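Local coordinates for GTPase activator-like protein (Chaetomium thermophilum, PDB 5HIU) that forms the N-terminal helical-repeat part of TSC2, a longer protein that probably acts as a GTPase activator, at residues A[250-253]-A[254-258]; A[299-302]-A[303-306]. One frame throughout, in Å; residues are numbered along the deposited sequence.

Contact 1 of 2, residues A[250-253]-A[254-258]; sequences YCIQ and VLSSI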
loop_
_atom_site.group_PDB
_atom_site.type_symbol
_atom_site.label_atom_id
_atom_site.label_comp_id
_atom_site.label_asym_id
_atom_site.label_seq_id
_atom_site.Cartn_x
_atom_site.Cartn_y
_atom_site.Cartn_z
ATOM N N TYR A 250 -10.976 2.764 3.790
ATOM C CA TYR A 250 -10.532 2.052 2.603
ATOM C C TYR A 250 -9.070 1.589 2.749
ATOM O O TYR A 250 -8.765 0.422 2.472
ATOM C CB TYR A 250 -10.769 2.920 1.350
ATOM C CG TYR A 250 -12.238 3.046 0.913
ATOM C CD1 TYR A 250 -13.286 2.579 1.716
ATOM C CD2 TYR A 250 -12.570 3.647 -0.306
ATOM C CE1 TYR A 250 -14.603 2.682 1.308
ATOM C CE2 TYR A 250 -13.888 3.759 -0.720
ATOM C CZ TYR A 250 -14.894 3.272 0.095
ATOM O OH TYR A 250 -16.202 3.371 -0.288
ATOM N N CYS A 251 -8.172 2.464 3.197
ATOM C CA CYS A 251 -6.796 2.021 3.524
ATOM C C CYS A 251 -6.780 0.829 4.509
ATOM O O CYS A 251 -6.129 -0.188 4.274
ATOM C CB CYS A 251 -6.009 3.164 4.130
ATOM S SG CYS A 251 -5.730 4.513 2.977
ATOM N N ILE A 252 -7.537 0.947 5.590
ATOM C CA ILE A 252 -7.635 -0.127 6.564
ATOM C C ILE A 252 -8.239 -1.380 5.936
ATOM O O ILE A 252 -7.681 -2.482 6.099
ATOM C CB ILE A 252 -8.424 0.289 7.831
ATOM C CG1 ILE A 252 -7.741 1.456 8.558
ATOM C CG2 ILE A 252 -8.537 -0.875 8.794
ATOM C CD1 ILE A 252 -6.278 1.224 8.910
ATOM N N GLN A 253 -9.356 -1.236 5.217
ATOM C CA GLN A 253 -9.876 -2.370 4.442
ATOM C C GLN A 253 -8.735 -3.021 3.673
ATOM O O GLN A 253 -8.465 -4.220 3.823
ATOM C CB GLN A 253 -10.944 -1.956 3.432
ATOM C CG GLN A 253 -12.351 -1.897 3.982
ATOM C CD GLN A 253 -13.401 -1.974 2.889
ATOM O OE1 GLN A 253 -13.197 -1.471 1.783
ATOM N NE2 GLN A 253 -14.538 -2.597 3.194
ATOM N N VAL A 254 -8.048 -2.234 2.858
ATOM C CA VAL A 254 -7.146 -2.851 1.905
ATOM C C VAL A 254 -5.979 -3.468 2.629
ATOM O O VAL A 254 -5.646 -4.633 2.391
ATOM C CB VAL A 254 -6.687 -1.874 0.813
ATOM C CG1 VAL A 254 -5.504 -2.428 0.045
ATOM C CG2 VAL A 254 -7.841 -1.593 -0.129
ATOM N N LEU A 255 -5.362 -2.691 3.509
ATOM C CA LEU A 255 -4.223 -3.172 4.330
ATOM C C LEU A 255 -4.561 -4.351 5.247
ATOM O O LEU A 255 -3.754 -5.270 5.376
ATOM C CB LEU A 255 -3.717 -2.065 5.220
ATOM C CG LEU A 255 -3.118 -0.905 4.486
ATOM C CD1 LEU A 255 -3.224 0.337 5.356
ATOM C CD2 LEU A 255 -1.683 -1.241 4.141
ATOM N N SER A 256 -5.734 -4.311 5.879
ATOM C CA SER A 256 -6.178 -5.417 6.731
ATOM C C SER A 256 -6.363 -6.680 5.929
ATOM O O SER A 256 -6.122 -7.770 6.410
ATOM C CB SER A 256 -7.487 -5.092 7.444
ATOM O OG SER A 256 -7.228 -4.264 8.565
ATOM N N SER A 257 -6.784 -6.515 4.690
ATOM C CA SER A 257 -6.977 -7.643 3.811
ATOM C C SER A 257 -5.637 -8.207 3.360
ATOM O O SER A 257 -5.435 -9.410 3.366
ATOM C CB SER A 257 -7.873 -7.230 2.644
ATOM O OG SER A 257 -9.178 -6.912 3.143
ATOM N N ILE A 258 -4.705 -7.351 2.983
ATOM C CA ILE A 258 -3.397 -7.834 2.549
ATOM C C ILE A 258 -2.746 -8.544 3.717
ATOM O O ILE A 258 -2.160 -9.614 3.566
ATOM C CB ILE A 258 -2.506 -6.688 2.072
ATOM C CG1 ILE A 258 -2.983 -6.176 0.718
ATOM C CG2 ILE A 258 -1.061 -7.141 1.955
ATOM C CD1 ILE A 258 -2.587 -4.731 0.452
#

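Contact 2 of 2, residues A[299-302]-A[303-306]; sequences NPDK and NREK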
loop_
_atom_site.group_PDB
_atom_site.type_symbol
_atom_site.label_atom_id
_atom_site.label_comp_id
_atom_site.label_asym_id
_atom_site.label_seq_id
_atom_site.Cartn_x
_atom_site.Cartn_y
_atom_site.Cartn_z
ATOM N N ASN A 299 -25.637 -11.637 4.539
ATOM C CA ASN A 299 -26.346 -11.233 3.315
ATOM C C ASN A 299 -26.617 -12.397 2.344
ATOM O O ASN A 299 -25.679 -13.109 1.962
ATOM C CB ASN A 299 -25.510 -10.168 2.580
ATOM C CG ASN A 299 -26.303 -9.395 1.528
ATOM O OD1 ASN A 299 -27.255 -9.896 0.925
ATOM N ND2 ASN A 299 -25.896 -8.160 1.297
ATOM N N PRO A 300 -27.885 -12.563 1.906
ATOM C CA PRO A 300 -28.273 -13.536 0.869
ATOM C C PRO A 300 -27.389 -13.540 -0.390
ATOM O O PRO A 300 -27.115 -14.607 -0.943
ATOM C CB PRO A 300 -29.698 -13.108 0.494
ATOM C CG PRO A 300 -30.230 -12.449 1.716
ATOM C CD PRO A 300 -29.055 -11.857 2.458
ATOM N N ASP A 301 -26.975 -12.359 -0.846
ATOM C CA ASP A 301 -26.012 -12.236 -1.945
ATOM C C ASP A 301 -24.605 -12.664 -1.487
ATOM O O ASP A 301 -23.976 -11.977 -0.668
ATOM C CB ASP A 301 -25.984 -10.787 -2.453
ATOM C CG ASP A 301 -25.171 -10.615 -3.734
ATOM O OD1 ASP A 301 -24.030 -11.114 -3.814
ATOM O OD2 ASP A 301 -25.676 -9.962 -4.668
ATOM N N LYS A 302 -24.110 -13.777 -2.033
ATOM C CA LYS A 302 -22.788 -14.302 -1.654
ATOM C C LYS A 302 -21.600 -13.461 -2.151
ATOM O O LYS A 302 -20.491 -13.630 -1.642
ATOM C CB LYS A 302 -22.619 -15.769 -2.088
ATOM C CG LYS A 302 -21.265 -16.372 -1.716
ATOM C CD LYS A 302 -21.248 -17.889 -1.723
ATOM C CE LYS A 302 -19.928 -18.414 -1.177
ATOM N NZ LYS A 302 -19.979 -19.887 -0.964
ATOM N N ASN A 303 -21.803 -12.568 -3.124
ATOM C CA ASN A 303 -20.752 -11.589 -3.463
ATOM C C ASN A 303 -20.529 -10.605 -2.290
ATOM O O ASN A 303 -19.390 -10.272 -1.948
ATOM C CB ASN A 303 -21.063 -10.838 -4.768
ATOM C CG ASN A 303 -21.002 -11.735 -6.000
ATOM O OD1 ASN A 303 -19.962 -12.318 -6.304
ATOM N ND2 ASN A 303 -22.115 -11.834 -6.728
ATOM N N ARG A 304 -21.630 -10.184 -1.661
ATOM C CA ARG A 304 -21.592 -9.339 -0.461
ATOM C C ARG A 304 -21.060 -10.138 0.723
ATOM O O ARG A 304 -19.995 -9.820 1.249
ATOM C CB ARG A 304 -22.984 -8.791 -0.114
ATOM C CG ARG A 304 -23.681 -8.027 -1.230
ATOM C CD ARG A 304 -23.036 -6.680 -1.504
ATOM N NE ARG A 304 -23.884 -5.881 -2.389
ATOM C CZ ARG A 304 -23.710 -4.589 -2.663
ATOM N NH1 ARG A 304 -22.706 -3.905 -2.116
ATOM N NH2 ARG A 304 -24.560 -3.979 -3.489
ATOM N N GLU A 305 -21.791 -11.186 1.121
ATOM C CA GLU A 305 -21.394 -12.044 2.248
ATOM C C GLU A 305 -19.867 -12.171 2.269
ATOM O O GLU A 305 -19.250 -11.969 3.302
ATOM C CB GLU A 305 -22.076 -13.431 2.180
ATOM C CG GLU A 305 -22.171 -14.216 3.508
ATOM C CD GLU A 305 -23.150 -15.425 3.455
ATOM O OE1 GLU A 305 -23.575 -15.836 2.349
ATOM O OE2 GLU A 305 -23.515 -15.986 4.522
ATOM N N LYS A 306 -19.256 -12.451 1.123
ATOM C CA LYS A 306 -17.806 -12.607 1.073
ATOM C C LYS A 306 -17.073 -11.275 1.103
ATOM O O LYS A 306 -16.013 -11.166 1.730
ATOM C CB LYS A 306 -17.376 -13.386 -0.162
ATOM C CG LYS A 306 -16.350 -14.460 0.156
ATOM C CD LYS A 306 -16.795 -15.779 -0.435
ATOM C CE LYS A 306 -15.989 -16.942 0.105
ATOM N NZ LYS A 306 -15.644 -17.853 -1.017
#

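Contact 1 of 2, residues A[250-253]-A[254-258]
Ser257 turns its hydroxyl to the same side as its backbone N, with OG anti to the carbonyl carbon (chi1 -65°), and this directs OG back along the helix to the carbonyl of Gln253. Gln253 O thereby accepts twice, from Ser257 OG at 2.9 Å and from Ser257 N at 3.0 Å. The two donors arrive from opposite faces of the carbonyl plane, the hydroxyl tilted 34° from it, so this one oxygen is held from both sides. Two residues earlier, Leu255 also has CG beside its backbone N, which lays the branch over the carbonyl of Cys251; CD1 is 3.1 Å from Cys251 O and meets Cys251 CB alongside at 4.2 Å. Cys251 O also accepts the backbone bond from Leu255 N, 2.7 Å long. Methyl CG2 of Ile252 touches Ser256 OG at 3.6 Å, and CG2 of Val254 rests 3.4 Å from Tyr250 O.

The residues point outward to different neighbours: Cys251 and Val254 touch helix 204-219, Leu255 meets helix 266-277, and the side chains of Ile252 and Ser256 pack against helix 281-294. Ser257 and Gln253 touch Arg310 and Asp311 of helix 302-322. Successive i to i+4 bonds, with a serine hydroxyl returning to the carbonyl four residues back, are characteristic of an alpha-helix, here a buried one in an all-helical, elongated solenoid.

Contact 2 of 2, residues A[299-302]-A[303-306]
Asn303 comes first against the Asp301 carboxylate: its backbone N lies 2.7 Å from Asp301 OD1, a weak bond because the N-H points 50° off the straight line. Asn303 CB lies 3.1 Å from Asp301 OD1, and the amide and carboxylate planes are turned 55° apart. Arg304 N gives Asp301 OD1 a second weak bond, 3.4 Å long. Asp301 reaches both amides with CG anti to its own backbone N (chi1 -171°), and it is thus the N-cap of helix 302-322, its carboxylate receiving N-H groups of the first turn. The preceding residues form an Asx turn in which Asn299 OD1 accepts from Asp301 N, the donor standing well above the carbonyl plane. Beyond its backbone, Arg304 runs beside Asn299, with Asn299 ND2 only 3.3 Å from Arg304 CB and the amide and guanidinium nearly parallel. Glu305 N then donates to Asp301 O at 2.9 Å, while the Glu305 side chain lies along Asn299 O, with CB 3.6 Å from that oxygen. Lys306 N continues with a bond to Lys302 O, and the two lysine chains extend side by side, CD of Lys306 and CE of Lys302 meeting at 4.2 Å.

Contact 1 lies in the core, its centre about 9 Å from the centre of the chain, whereas contact 2 is a surface contact with its centre about 26 Å from the centre of the chain; the centres of the two are about 19 Å apart and they do not touch. Both are local, but 250-258 is the middle of one helix and 299-306 the passage from a loop into helix 302-322. That helix joins the two places: contact 2 starts it, and further along it Arg310, Asp311 and Val318 pack on contact 1. The chemistry follows position. Contact 1 combines aliphatic branches with a carbonyl shared by hydroxyl and amide; contact 2 relies on carboxamide and carboxylate oxygens receiving backbone amides, with long charged chains outside.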